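Local coordinates for protein MdbA (Actinomyces oris, PDB 4Z7X) that is a thiol-disulfide oxidoreductase of the thioredoxin superfamily that probably forms disulfide bonds in proteins of the sortase-mediated pilus assembly pathway, at residues G29-P32 with K33-S37; M146-E149 with G150-A154. All coordinates share one frame; numbering follows the deposited sequence.

Contact 1: G29-P32 with K33-S37; sequences GGIP and KQVLS. With 3CX ((2S)-3-(cyclohexylamino)-2-hydroxypropane-1-sulfonic acid), chain C.
P32 and V35 close a type I beta turn, a local contact in the N-terminal loop that precedes strand 41-43, the edge strand of the thioredoxin-fold sheet. The turn illustrates how a loop can be fixed by one backbone bond and a small apolar cluster. V35 N donates to P32 O at 3.1 Å with an N-H...O angle of 157°. Each branch of V35 then finds a partner on the incoming arm. CG2, which stands beside the backbone N, lies against the proline ring, 3.8 Å from P32 CB and almost as near to CG, so the rigid ring and the valine pack obliquely just where the backbone bond joins the same two residues. CG1 is anti to the backbone N (chi1 157°) and reaches back past the proline to I31, meeting its CG2 at 3.6 Å with the two side chains nearly at right angles. The corner residues K33 and Q34 point away from this cluster. Q34 turns to the bound cyclohexylamino sulfonate: the CAF-CAH edge of the cyclohexyl ring lies over the face of the Q34 amide, with OE1 3.6 Å from CAH of the ligand, a van der Waals contact rather than a polar one. This holds for one of two modelled conformers of Q34, and the contact is accordingly less certain. The turn rests on two helices: P32 and V35 both touch W180 of helix 178-190 and L116 of helix 103-118, K33 N is hydrogen-bonded to D117 OD1, and V35 also reaches W41 of strand 41-43.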
loop_
_atom_site.group_PDB
_atom_site.type_symbol
_atom_site.label_atom_id
_atom_site.label_comp_id
_atom_site.label_asym_id
_atom_site.label_seq_id
_atom_site.Cartn_x
_atom_site.Cartn_y
_atom_site.Cartn_z
ATOM N N GLY A 29 14.168 5.601 -12.918
ATOM C CA GLY A 29 14.883 4.387 -12.526
ATOM C C GLY A 29 14.790 4.214 -11.021
ATOM O O GLY A 29 14.815 5.176 -10.286
ATOM N N GLY A 30 14.650 2.983 -10.560
ATOM C CA GLY A 30 14.551 2.733 -9.131
ATOM C C GLY A 30 13.207 2.944 -8.487
ATOM O O GLY A 30 13.084 2.836 -7.265
ATOM N N ILE A 31 12.217 3.280 -9.286
ATOM C CA ILE A 31 10.878 3.468 -8.803
ATOM C C ILE A 31 9.959 2.643 -9.692
ATOM O O ILE A 31 10.095 2.657 -10.919
ATOM C CB ILE A 31 10.487 4.979 -8.831
ATOM C CG1 ILE A 31 11.497 5.792 -7.977
ATOM C CG2 ILE A 31 9.037 5.193 -8.367
ATOM C CD1 ILE A 31 11.239 7.275 -7.907
ATOM N N PRO A 32 8.986 1.908 -9.088
ATOM C CA PRO A 32 8.130 1.091 -9.965
ATOM C C PRO A 32 7.447 1.912 -11.065
ATOM O O PRO A 32 7.080 3.073 -10.857
ATOM C CB PRO A 32 7.138 0.443 -9.018
ATOM C CG PRO A 32 7.826 0.501 -7.680
ATOM C CD PRO A 32 8.604 1.782 -7.699
ATOM N N LYS A 33 7.276 1.283 -12.229
ATOM C CA LYS A 33 6.760 1.987 -13.407
ATOM C C LYS A 33 5.398 2.625 -13.220
ATOM O O LYS A 33 5.114 3.644 -13.820
ATOM C CB LYS A 33 6.687 1.003 -14.584
ATOM C CG LYS A 33 8.035 0.501 -15.079
ATOM C CD LYS A 33 7.855 -0.703 -16.022
ATOM C CE LYS A 33 7.553 -2.001 -15.249
ATOM N NZ LYS A 33 7.302 -3.212 -16.098
ATOM N N GLN A 34 4.527 2.003 -12.446
ATOM C CA GLN A 34 3.174 2.518 -12.276
ATOM C C GLN A 34 3.038 3.419 -11.031
ATOM O O GLN A 34 1.966 3.885 -10.729
ATOM C CB GLN A 34 2.131 1.382 -12.296
ATOM C CG GLN A 34 2.090 0.594 -13.609
ATOM C CD GLN A 34 0.783 -0.148 -13.836
ATOM O OE1 GLN A 34 -0.265 0.479 -14.028
ATOM N NE2 GLN A 34 0.837 -1.507 -13.854
ATOM N N VAL A 35 4.131 3.658 -10.308
ATOM C CA VAL A 35 4.115 4.526 -9.138
ATOM C C VAL A 35 4.113 5.995 -9.548
ATOM O O VAL A 35 4.778 6.420 -10.480
ATOM C CB VAL A 35 5.263 4.153 -8.148
ATOM C CG1 VAL A 35 5.646 5.306 -7.240
ATOM C CG2 VAL A 35 4.815 2.922 -7.305
ATOM N N LEU A 36 3.383 6.770 -8.779
ATOM C CA LEU A 36 3.215 8.193 -9.010
ATOM C C LEU A 36 4.361 9.006 -8.411
ATOM O O LEU A 36 5.213 8.483 -7.689
ATOM C CB LEU A 36 1.877 8.631 -8.457
ATOM C CG LEU A 36 0.649 7.998 -9.074
ATOM C CD1 LEU A 36 -0.573 8.493 -8.377
ATOM C CD2 LEU A 36 0.535 8.306 -10.542
ATOM N N SER A 37 4.350 10.312 -8.684
ATOM C CA SER A 37 5.451 11.185 -8.320
ATOM C C SER A 37 5.586 11.368 -6.813
ATOM O O SER A 37 6.611 11.855 -6.335
ATOM C CB SER A 37 5.284 12.547 -8.995
ATOM O OG SER A 37 4.090 13.180 -8.587
HETATM O OAA 3CX C . -8.851 0.797 -14.977
HETATM O OAB 3CX C . -8.730 2.076 -12.782
HETATM O OAC 3CX C . -6.087 1.340 -11.212
HETATM O OAD 3CX C . -7.294 2.713 -14.509
HETATM C CAE 3CX C . -0.704 -2.091 -9.567
HETATM C CAF 3CX C . -0.163 -0.836 -10.198
HETATM C CAG 3CX C . -1.857 -2.770 -10.295
HETATM C CAH 3CX C . -1.310 0.079 -10.633
HETATM C CAI 3CX C . -2.999 -1.898 -10.759
HETATM C CAJ 3CX C . -4.498 0.087 -12.413
HETATM C CAK 3CX C . -6.714 0.551 -13.449
HETATM N NAL 3CX C . -3.539 0.523 -11.379
HETATM C CAM 3CX C . -5.621 1.106 -12.522
HETATM C CAN 3CX C . -2.741 -0.433 -10.547
HETATM S SAO 3CX C . -7.945 1.586 -13.885
#

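Contact 2: M146-E149 with G150-A154; sequences MTVE and GLVAA
T147 caps the first turn of helix 148-157, its OG1 accepting a hydrogen bond from G150 N at 2.9 Å with an N-H...O angle of 154°. This is the classical N-cap: the threonine hydroxyl takes up an amide N-H of the first turn. The chi1 of 61° sets OG1 between the backbone N and the carbonyl carbon of T147, from where it can bend over the end of the helix. The regular ladder follows at once. L151 N bonds to T147 O at 3.0 Å, V152 N to V148 O at 2.8 Å, and A153 N to E149 O at 3.0 Å. An alanine in place of T147 would lack the hydroxyl, and G150 N would probably lose its capping acceptor, leaving the first turn more prone to fray. Apolar side chains add little within the turn itself. V148 CG1 and V152 CG2, one helical turn apart, come only to 4.4 Å, while V152 CG2 lies 3.4 Å from V148 O. L151 CG leans on the carbonyl of the cap residue, 3.7 Å from T147 O. The larger apolar contacts are made outward, where the helix is wedged among three others. L151 is buried against W104, V107 and A111 of helix 103-118 and I133 of helix 123-140, and the selenomethionine M146, just ahead of the cap, spans the same two helices; V148 and V152 face F168 of helix 168-174.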
loop_
_atom_site.group_PDB
_atom_site.type_symbol
_atom_site.label_atom_id
_atom_site.label_comp_id
_atom_site.label_asym_id
_atom_site.label_seq_id
_atom_site.Cartn_x
_atom_site.Cartn_y
_atom_site.Cartn_z
HETATM N N MSE A 146 10.129 -13.238 8.532
HETATM C CA MSE A 146 10.436 -11.818 8.198
HETATM C C MSE A 146 11.751 -11.734 7.445
HETATM O O MSE A 146 12.754 -11.155 7.921
HETATM C CB MSE A 146 10.388 -10.959 9.448
HETATM C CG MSE A 146 8.962 -10.963 9.971
HETATM SE SE MSE A 146 8.816 -9.737 11.483
HETATM C CE MSE A 146 8.935 -8.039 10.515
ATOM N N THR A 147 11.758 -12.398 6.282
ATOM C CA THR A 147 12.936 -12.552 5.462
ATOM C C THR A 147 12.526 -12.501 4.002
ATOM O O THR A 147 11.326 -12.584 3.691
ATOM C CB THR A 147 13.547 -13.943 5.697
ATOM O OG1 THR A 147 12.604 -14.950 5.337
ATOM C CG2 THR A 147 13.961 -14.140 7.155
ATOM N N VAL A 148 13.514 -12.431 3.105
ATOM C CA VAL A 148 13.246 -12.591 1.679
ATOM C C VAL A 148 12.517 -13.928 1.396
ATOM O O VAL A 148 11.548 -13.976 0.642
ATOM C CB VAL A 148 14.539 -12.491 0.829
ATOM C CG1 VAL A 148 14.252 -12.814 -0.622
ATOM C CG2 VAL A 148 15.088 -11.101 0.967
ATOM N N GLU A 149 12.965 -14.999 2.045
ATOM C CA GLU A 149 12.390 -16.312 1.821
ATOM C C GLU A 149 10.923 -16.341 2.256
ATOM O O GLU A 149 10.100 -16.929 1.584
ATOM C CB GLU A 149 13.217 -17.359 2.577
ATOM C CG GLU A 149 14.627 -17.511 1.994
ATOM C CD GLU A 149 15.604 -16.325 2.185
ATOM O OE1 GLU A 149 15.583 -15.655 3.258
ATOM O OE2 GLU A 149 16.436 -16.078 1.249
ATOM N N GLY A 150 10.607 -15.617 3.335
ATOM C CA GLY A 150 9.246 -15.470 3.810
ATOM C C GLY A 150 8.400 -14.719 2.805
ATOM O O GLY A 150 7.238 -15.044 2.594
ATOM N N LEU A 151 8.958 -13.678 2.204
ATOM C CA LEU A 151 8.215 -12.952 1.156
ATOM C C LEU A 151 8.024 -13.773 -0.103
ATOM O O LEU A 151 7.015 -13.633 -0.756
ATOM C CB LEU A 151 8.885 -11.629 0.808
ATOM C CG LEU A 151 8.829 -10.568 1.928
ATOM C CD1 LEU A 151 9.865 -9.482 1.724
ATOM C CD2 LEU A 151 7.397 -10.007 2.036
ATOM N N VAL A 152 9.000 -14.588 -0.466
ATOM C CA VAL A 152 8.829 -15.535 -1.581
ATOM C C VAL A 152 7.635 -16.462 -1.249
ATOM O O VAL A 152 6.764 -16.706 -2.073
ATOM C CB VAL A 152 10.109 -16.325 -1.833
ATOM C CG1 VAL A 152 9.862 -17.443 -2.824
ATOM C CG2 VAL A 152 11.219 -15.400 -2.400
ATOM N N ALA A 153 7.585 -16.938 -0.022
ATOM C CA ALA A 153 6.480 -17.812 0.382
ATOM C C ALA A 153 5.145 -17.081 0.356
ATOM O O ALA A 153 4.150 -17.634 -0.097
ATOM C CB ALA A 153 6.759 -18.447 1.715
ATOM N N ALA A 154 5.117 -15.818 0.774
ATOM C CA ALA A 154 3.900 -15.036 0.708
ATOM C C ALA A 154 3.477 -14.810 -0.746
ATOM O O ALA A 154 2.297 -14.825 -1.076
ATOM C CB ALA A 154 4.092 -13.709 1.393
#

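How the contacts relate
Both contacts are local: one is a beta turn in a loop, the other the capped start of a helix, and they are held together differently. In contact 1 a single turn bond is backed by a buried proline-valine-isoleucine cluster in an irregular loop; in contact 2 a ladder of helical bonds is opened by a side-chain hydroxyl, and the apolar groups work mainly outward. Contact 1 is the more buried, contact 2 only partly so. Helix 103-118 serves both, through L116 and D117 for residues 29-37 and through W104, V107 and A111 for residues 146-154. Their centres lie about 23 Å apart without touching, and only contact 1 reaches the bound ligand.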